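Local coordinates for 11S globulin subunit beta (Cucurbita maxima, PDB 2E9Q), which serves as a seed storage protein of the 11S globulin family, laying down a reserve of nutrient in the pumpkin seed, at residues A[443-447]-A[448-452]; A[413-416]-A[417-420]. One frame throughout, in Å; residues are numbered along the deposited sequence.

The two contacts are each local, and they flank a helical excursion of the C-terminal cupin domain. Interaction 2 comes first along the chain, at the turn into helix 416-419. Helices 422-429 and 433-441 follow, and interaction 1 then brings the chain back to the C-terminal cupin β-barrel as strand 448-449. The two centres lie about 14 Å apart on the same side of the chain's centre. Segment 413-420 meets the loop 443-447 directly, where the backbones of Arg413 and Glu445 are hydrogen-bonded. The helical excursion is thus closed at its base, and both contacts also touch the second subunit in the trimer.

Interaction 1: A[443-447]-A[448-452]; sequences QQEMR and VLSPG
Leu449 crosses the side chain of Gln443 at a slant and lodges inside the turn made by 443-447. Leu449 CB lies 4.1 Å from both Gln443 OE1 and Glu445 OE2. With CG anti to the carbonyl carbon (chi1 -82°), the branch point swings toward the side-chain amide of Gln443, and Leu449 CG comes within 3.1 Å of Gln443 OE1. From there the two methyls part: CD2 stays beside the same amide oxygen, whereas Leu449 CD1 turns to the backbone and meets Met446 O at 3.1 Å. One aliphatic side chain is thus packed closely against two oxygens.

Glu445, midway round the turn, closes it onto Ser450. Its chain, extended beyond CG, brings Glu445 OE2 within 2.6 Å of Ser450 N, a hydrogen bond. The donor approaches on the syn side, 31° out of the carboxylate plane. The carboxylate is further held by a salt bridge to Arg302.

Arg447, assigned with Lys387 to a magnesium-binding site, forms a salt bridge with Glu325. The turn leads from helix 433-441 into strand 448-449, which pairs antiparallel with strand 334-340; Val448 packs on strand 298-300, and Leu449 also touches Ala221 of the second subunit.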
ATOM      1  N   GLN A 443      22.988   1.344  33.013  1.00 65.73           N
ATOM      2  CA  GLN A 443      21.912   2.332  32.990  1.00 65.93           C
ATOM      3  C   GLN A 443      20.649   1.698  33.561  1.00 67.73           C
ATOM      4  O   GLN A 443      20.170   0.670  33.060  1.00 55.30           O
ATOM      5  CB  GLN A 443      21.634   2.806  31.561  1.00 69.90           C
ATOM      6  CG  GLN A 443      20.604   3.921  31.489  1.00 61.20           C
ATOM      7  CD  GLN A 443      21.172   5.248  31.935  1.00 72.75           C
ATOM      8  OE1 GLN A 443      20.436   6.194  32.215  1.00 76.10           O
ATOM      9  NE2 GLN A 443      22.495   5.332  31.988  1.00 75.06           N
ATOM     10  N   GLN A 444      20.109   2.319  34.604  1.00 65.65           N
ATOM     11  CA  GLN A 444      18.914   1.805  35.255  1.00 70.17           C
ATOM     12  C   GLN A 444      17.632   2.543  34.877  1.00 65.01           C
ATOM     13  O   GLN A 444      16.534   2.017  35.059  1.00 67.76           O
ATOM     14  CB  GLN A 444      19.093   1.811  36.776  0.50 72.09           C
ATOM     15  CG  GLN A 444      20.032   0.727  37.291  0.50 72.65           C
ATOM     16  CD  GLN A 444      19.548  -0.683  36.979  0.50 73.47           C
ATOM     17  OE1 GLN A 444      20.162  -1.667  37.394  0.50 74.02           O
ATOM     18  NE2 GLN A 444      18.445  -0.785  36.246  0.50 73.04           N
ATOM     19  N   GLU A 445      17.768   3.756  34.350  1.00 61.33           N
ATOM     20  CA  GLU A 445      16.605   4.529  33.941  1.00 62.93           C
ATOM     21  C   GLU A 445      15.990   3.990  32.642  1.00 62.61           C
ATOM     22  O   GLU A 445      16.417   2.951  32.134  1.00 52.69           O
ATOM     23  CB  GLU A 445      16.984   6.000  33.807  1.00 62.10           C
ATOM     24  CG  GLU A 445      17.396   6.613  35.136  1.00 63.01           C
ATOM     25  CD  GLU A 445      17.130   8.103  35.200  1.00 73.70           C
ATOM     26  OE1 GLU A 445      17.202   8.679  36.308  1.00 71.62           O
ATOM     27  OE2 GLU A 445      16.846   8.703  34.143  1.00 83.98           O
ATOM     28  N   MET A 446      14.984   4.681  32.109  1.00 65.41           N
ATOM     29  CA  MET A 446      14.332   4.200  30.891  1.00 69.37           C
ATOM     30  C   MET A 446      14.553   5.055  29.641  1.00 64.90           C
ATOM     31  O   MET A 446      15.690   5.365  29.292  1.00 70.81           O
ATOM     32  CB  MET A 446      12.835   4.022  31.137  1.00 73.09           C
ATOM     33  CG  MET A 446      12.202   2.955  30.259  1.00 87.37           C
ATOM     34  SD  MET A 446      12.809   1.296  30.666  1.00102.20           S
ATOM     35  CE  MET A 446      14.264   1.133  29.573  1.00106.84           C
ATOM     36  N   ARG A 447      13.471   5.426  28.958  1.00 64.93           N
ATOM     37  CA  ARG A 447      13.580   6.230  27.741  1.00 46.59           C
ATOM     38  C   ARG A 447      14.172   7.598  28.030  1.00 56.67           C
ATOM     39  O   ARG A 447      15.034   8.089  27.294  1.00 50.47           O
ATOM     40  CB  ARG A 447      12.215   6.396  27.066  0.50 50.11           C
ATOM     41  CG  ARG A 447      12.328   6.927  25.643  0.50 50.35           C
ATOM     42  CD  ARG A 447      10.983   7.206  24.999  0.50 54.49           C
ATOM     43  NE  ARG A 447      10.057   6.084  25.117  0.50 51.61           N
ATOM     44  CZ  ARG A 447       8.975   5.932  24.357  0.50 50.54           C
ATOM     45  NH1 ARG A 447       8.694   6.824  23.419  0.50 41.35           N
ATOM     46  NH2 ARG A 447       8.166   4.900  24.551  0.50 41.62           N
ATOM     47  N   VAL A 448      13.698   8.225  29.100  1.00 53.38           N
ATOM     48  CA  VAL A 448      14.205   9.529  29.477  1.00 54.69           C
ATOM     49  C   VAL A 448      15.253   9.346  30.566  1.00 61.69           C
ATOM     50  O   VAL A 448      15.035   8.623  31.539  1.00 63.57           O
ATOM     51  CB  VAL A 448      13.085  10.441  29.987  1.00 52.52           C
ATOM     52  CG1 VAL A 448      13.669  11.776  30.429  1.00 54.91           C
ATOM     53  CG2 VAL A 448      12.059  10.660  28.887  1.00 47.20           C
ATOM     54  N   LEU A 449      16.396   9.993  30.382  1.00 60.15           N
ATOM     55  CA  LEU A 449      17.492   9.909  31.332  1.00 56.89           C
ATOM     56  C   LEU A 449      17.636  11.194  32.123  1.00 63.78           C
ATOM     57  O   LEU A 449      17.734  12.282  31.550  1.00 71.00           O
ATOM     58  CB  LEU A 449      18.798   9.620  30.601  1.00 58.63           C
ATOM     59  CG  LEU A 449      19.088   8.165  30.242  1.00 58.65           C
ATOM     60  CD1 LEU A 449      17.887   7.527  29.594  1.00 67.77           C
ATOM     61  CD2 LEU A 449      20.287   8.122  29.314  1.00 63.02           C
ATOM     62  N   SER A 450      17.649  11.066  33.445  1.00 66.59           N
ATOM     63  CA  SER A 450      17.792  12.228  34.313  1.00 69.11           C
ATOM     64  C   SER A 450      19.210  12.772  34.183  1.00 65.13           C
ATOM     65  O   SER A 450      20.154  12.006  33.984  1.00 59.07           O
ATOM     66  CB  SER A 450      17.500  11.833  35.766  1.00 72.12           C
ATOM     67  OG  SER A 450      18.234  10.681  36.139  1.00 65.30           O
ATOM     68  N   PRO A 451      19.375  14.102  34.275  1.00 62.19           N
ATOM     69  CA  PRO A 451      20.697  14.721  34.165  1.00 65.26           C
ATOM     70  C   PRO A 451      21.750  13.911  34.913  1.00 75.60           C
ATOM     71  O   PRO A 451      21.715  13.797  36.138  1.00 70.79           O
ATOM     72  CB  PRO A 451      20.478  16.104  34.767  1.00 59.15           C
ATOM     73  CG  PRO A 451      19.094  16.425  34.308  1.00 62.22           C
ATOM     74  CD  PRO A 451      18.349  15.118  34.567  1.00 65.87           C
ATOM     75  N   GLY A 452      22.673  13.334  34.149  1.00 84.73           N
ATOM     76  CA  GLY A 452      23.733  12.529  34.723  1.00 94.03           C
ATOM     77  C   GLY A 452      24.763  12.228  33.654  1.00100.57           C
ATOM     78  O   GLY A 452      24.980  11.071  33.284  1.00104.35           O
TER

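Interaction 2: A[413-416]-A[417-420]; sequences RVSQ and MRML
The guanidinium of Arg418 has Arg413 lying over one of its faces, with Arg413 CA 3.5 Å above the plane and displaced toward the rim. Of its nitrogens, NH2 hydrogen-bonds to the carbonyl of Gln443 and NE weakly to that of Gly412, so the group is held by the chain on either side of the helical excursion. The other flat group, the amide of Gln416, turns to the second subunit, where its OE1 is hydrogen-bonded to Ser144.

The aliphatic part of Arg418 prepares this reach. CG stands beside the backbone N (chi1 -64°), which sets Arg418 CG 3.1 Å from Ser415 OG, and the chain then bends at chi2 to carry Arg418 CD past Arg413 O at 3.4 Å.

Ser415 is the N-cap of helix 416-419. Ser415 OG accepts from Arg418 N in a weak bond of 3.4 Å, fairly straight at 157°, and is hydrogen-bonded to the carbonyl of Gly412 as well. The first helical turn is closed by Met419 N, which donates to Ser415 O over 3.1 Å. A weaker bond of 3.3 Å follows from Leu420 N to Gln416 O, against which Leu420 CG also lies, 3.4 Å away.

Met417 packs on helices 422-429 and 433-441. Chemically, Ser415 spends its hydroxyl at the helix start, and Arg418 directs NH2, and more weakly NE, to backbone carbonyls; the positive charge is therefore probably steadied by peptide dipoles, and the side chain links the chain before the helix, at Gly412, to the loop after helix 433-441, at Gln443.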
ATOM      1  N   ARG A 413      16.539  -0.097  31.348  1.00 75.31           N
ATOM      2  CA  ARG A 413      15.879  -1.269  31.937  1.00 74.54           C
ATOM      3  C   ARG A 413      15.294  -2.245  30.923  1.00 74.95           C
ATOM      4  O   ARG A 413      15.475  -3.456  31.060  1.00 77.76           O
ATOM      5  CB  ARG A 413      14.783  -0.844  32.918  0.50 74.62           C
ATOM      6  CG  ARG A 413      15.300  -0.451  34.297  0.50 70.76           C
ATOM      7  CD  ARG A 413      14.249  -0.697  35.377  0.50 63.02           C
ATOM      8  NE  ARG A 413      13.038   0.104  35.189  0.50 57.08           N
ATOM      9  CZ  ARG A 413      12.977   1.422  35.346  0.50 51.10           C
ATOM     10  NH1 ARG A 413      14.058   2.102  35.694  0.50 58.91           N
ATOM     11  NH2 ARG A 413      11.830   2.062  35.163  0.50 57.49           N
ATOM     12  N   VAL A 414      14.566  -1.737  29.932  1.00 68.62           N
ATOM     13  CA  VAL A 414      14.001  -2.608  28.898  1.00 65.46           C
ATOM     14  C   VAL A 414      14.665  -2.190  27.596  1.00 63.43           C
ATOM     15  O   VAL A 414      14.240  -1.233  26.945  1.00 64.68           O
ATOM     16  CB  VAL A 414      12.447  -2.463  28.774  1.00 65.60           C
ATOM     17  CG1 VAL A 414      11.765  -3.043  30.005  1.00 67.25           C
ATOM     18  CG2 VAL A 414      12.057  -1.003  28.612  1.00 67.05           C
ATOM     19  N   SER A 415      15.714  -2.907  27.215  1.00 58.74           N
ATOM     20  CA  SER A 415      16.439  -2.554  26.009  1.00 53.48           C
ATOM     21  C   SER A 415      17.023  -3.741  25.263  1.00 55.62           C
ATOM     22  O   SER A 415      16.973  -4.880  25.725  1.00 51.55           O
ATOM     23  CB  SER A 415      17.559  -1.569  26.356  1.00 53.63           C
ATOM     24  OG  SER A 415      18.481  -2.161  27.251  1.00 50.74           O
ATOM     25  N   GLN A 416      17.573  -3.453  24.090  1.00 51.32           N
ATOM     26  CA  GLN A 416      18.178  -4.474  23.259  1.00 53.87           C
ATOM     27  C   GLN A 416      19.389  -5.044  23.981  1.00 43.55           C
ATOM     28  O   GLN A 416      19.628  -6.246  23.965  1.00 52.21           O
ATOM     29  CB  GLN A 416      18.606  -3.864  21.918  1.00 60.99           C
ATOM     30  CG  GLN A 416      18.049  -4.584  20.692  1.00 68.39           C
ATOM     31  CD  GLN A 416      16.534  -4.478  20.568  1.00 73.06           C
ATOM     32  OE1 GLN A 416      15.928  -5.132  19.719  1.00 87.02           O
ATOM     33  NE2 GLN A 416      15.917  -3.651  21.407  1.00 75.04           N
ATOM     34  N   MET A 417      20.146  -4.172  24.628  1.00 45.62           N
ATOM     35  CA  MET A 417      21.341  -4.590  25.341  1.00 51.60           C
ATOM     36  C   MET A 417      20.959  -5.561  26.470  1.00 58.99           C
ATOM     37  O   MET A 417      21.622  -6.578  26.682  1.00 54.62           O
ATOM     38  CB  MET A 417      22.081  -3.372  25.899  0.50 58.40           C
ATOM     39  CG  MET A 417      23.574  -3.333  25.561  0.50 60.98           C
ATOM     40  SD  MET A 417      23.976  -2.954  23.828  0.50 73.23           S
ATOM     41  CE  MET A 417      24.122  -4.591  23.125  0.50 72.54           C
ATOM     42  N   ARG A 418      19.875  -5.249  27.179  1.00 53.81           N
ATOM     43  CA  ARG A 418      19.397  -6.080  28.280  1.00 48.06           C
ATOM     44  C   ARG A 418      18.966  -7.461  27.810  1.00 50.21           C
ATOM     45  O   ARG A 418      19.181  -8.455  28.499  1.00 53.02           O
ATOM     46  CB  ARG A 418      18.216  -5.397  28.975  1.00 59.16           C
ATOM     47  CG  ARG A 418      18.560  -4.083  29.658  1.00 60.46           C
ATOM     48  CD  ARG A 418      18.734  -4.273  31.151  1.00 74.16           C
ATOM     49  NE  ARG A 418      19.016  -3.018  31.840  1.00 81.95           N
ATOM     50  CZ  ARG A 418      19.022  -2.880  33.163  1.00 84.58           C
ATOM     51  NH1 ARG A 418      18.759  -3.918  33.943  1.00 80.68           N
ATOM     52  NH2 ARG A 418      19.284  -1.701  33.705  1.00 91.21           N
ATOM     53  N   MET A 419      18.360  -7.525  26.630  1.00 44.52           N
ATOM     54  CA  MET A 419      17.895  -8.793  26.079  1.00 48.30           C
ATOM     55  C   MET A 419      19.020  -9.758  25.707  1.00 43.56           C
ATOM     56  O   MET A 419      18.832 -10.971  25.689  1.00 46.65           O
ATOM     57  CB  MET A 419      17.052  -8.539  24.825  1.00 56.53           C
ATOM     58  CG  MET A 419      15.690  -7.924  25.082  1.00 77.63           C
ATOM     59  SD  MET A 419      14.463  -9.169  25.570  1.00 89.71           S
ATOM     60  CE  MET A 419      13.828  -9.657  23.951  1.00 96.34           C
ATOM     61  N   LEU A 420      20.188  -9.219  25.397  1.00 43.93           N
ATOM     62  CA  LEU A 420      21.299 -10.055  24.972  1.00 49.15           C
ATOM     63  C   LEU A 420      22.080 -10.709  26.094  1.00 49.20           C
ATOM     64  O   LEU A 420      22.450 -10.058  27.064  1.00 54.05           O
ATOM     65  CB  LEU A 420      22.255  -9.233  24.104  1.00 57.42           C
ATOM     66  CG  LEU A 420      21.673  -8.705  22.783  1.00 45.86           C
ATOM     67  CD1 LEU A 420      22.470  -7.505  22.290  1.00 51.07           C
ATOM     68  CD2 LEU A 420      21.664  -9.817  21.768  1.00 39.13           C
TER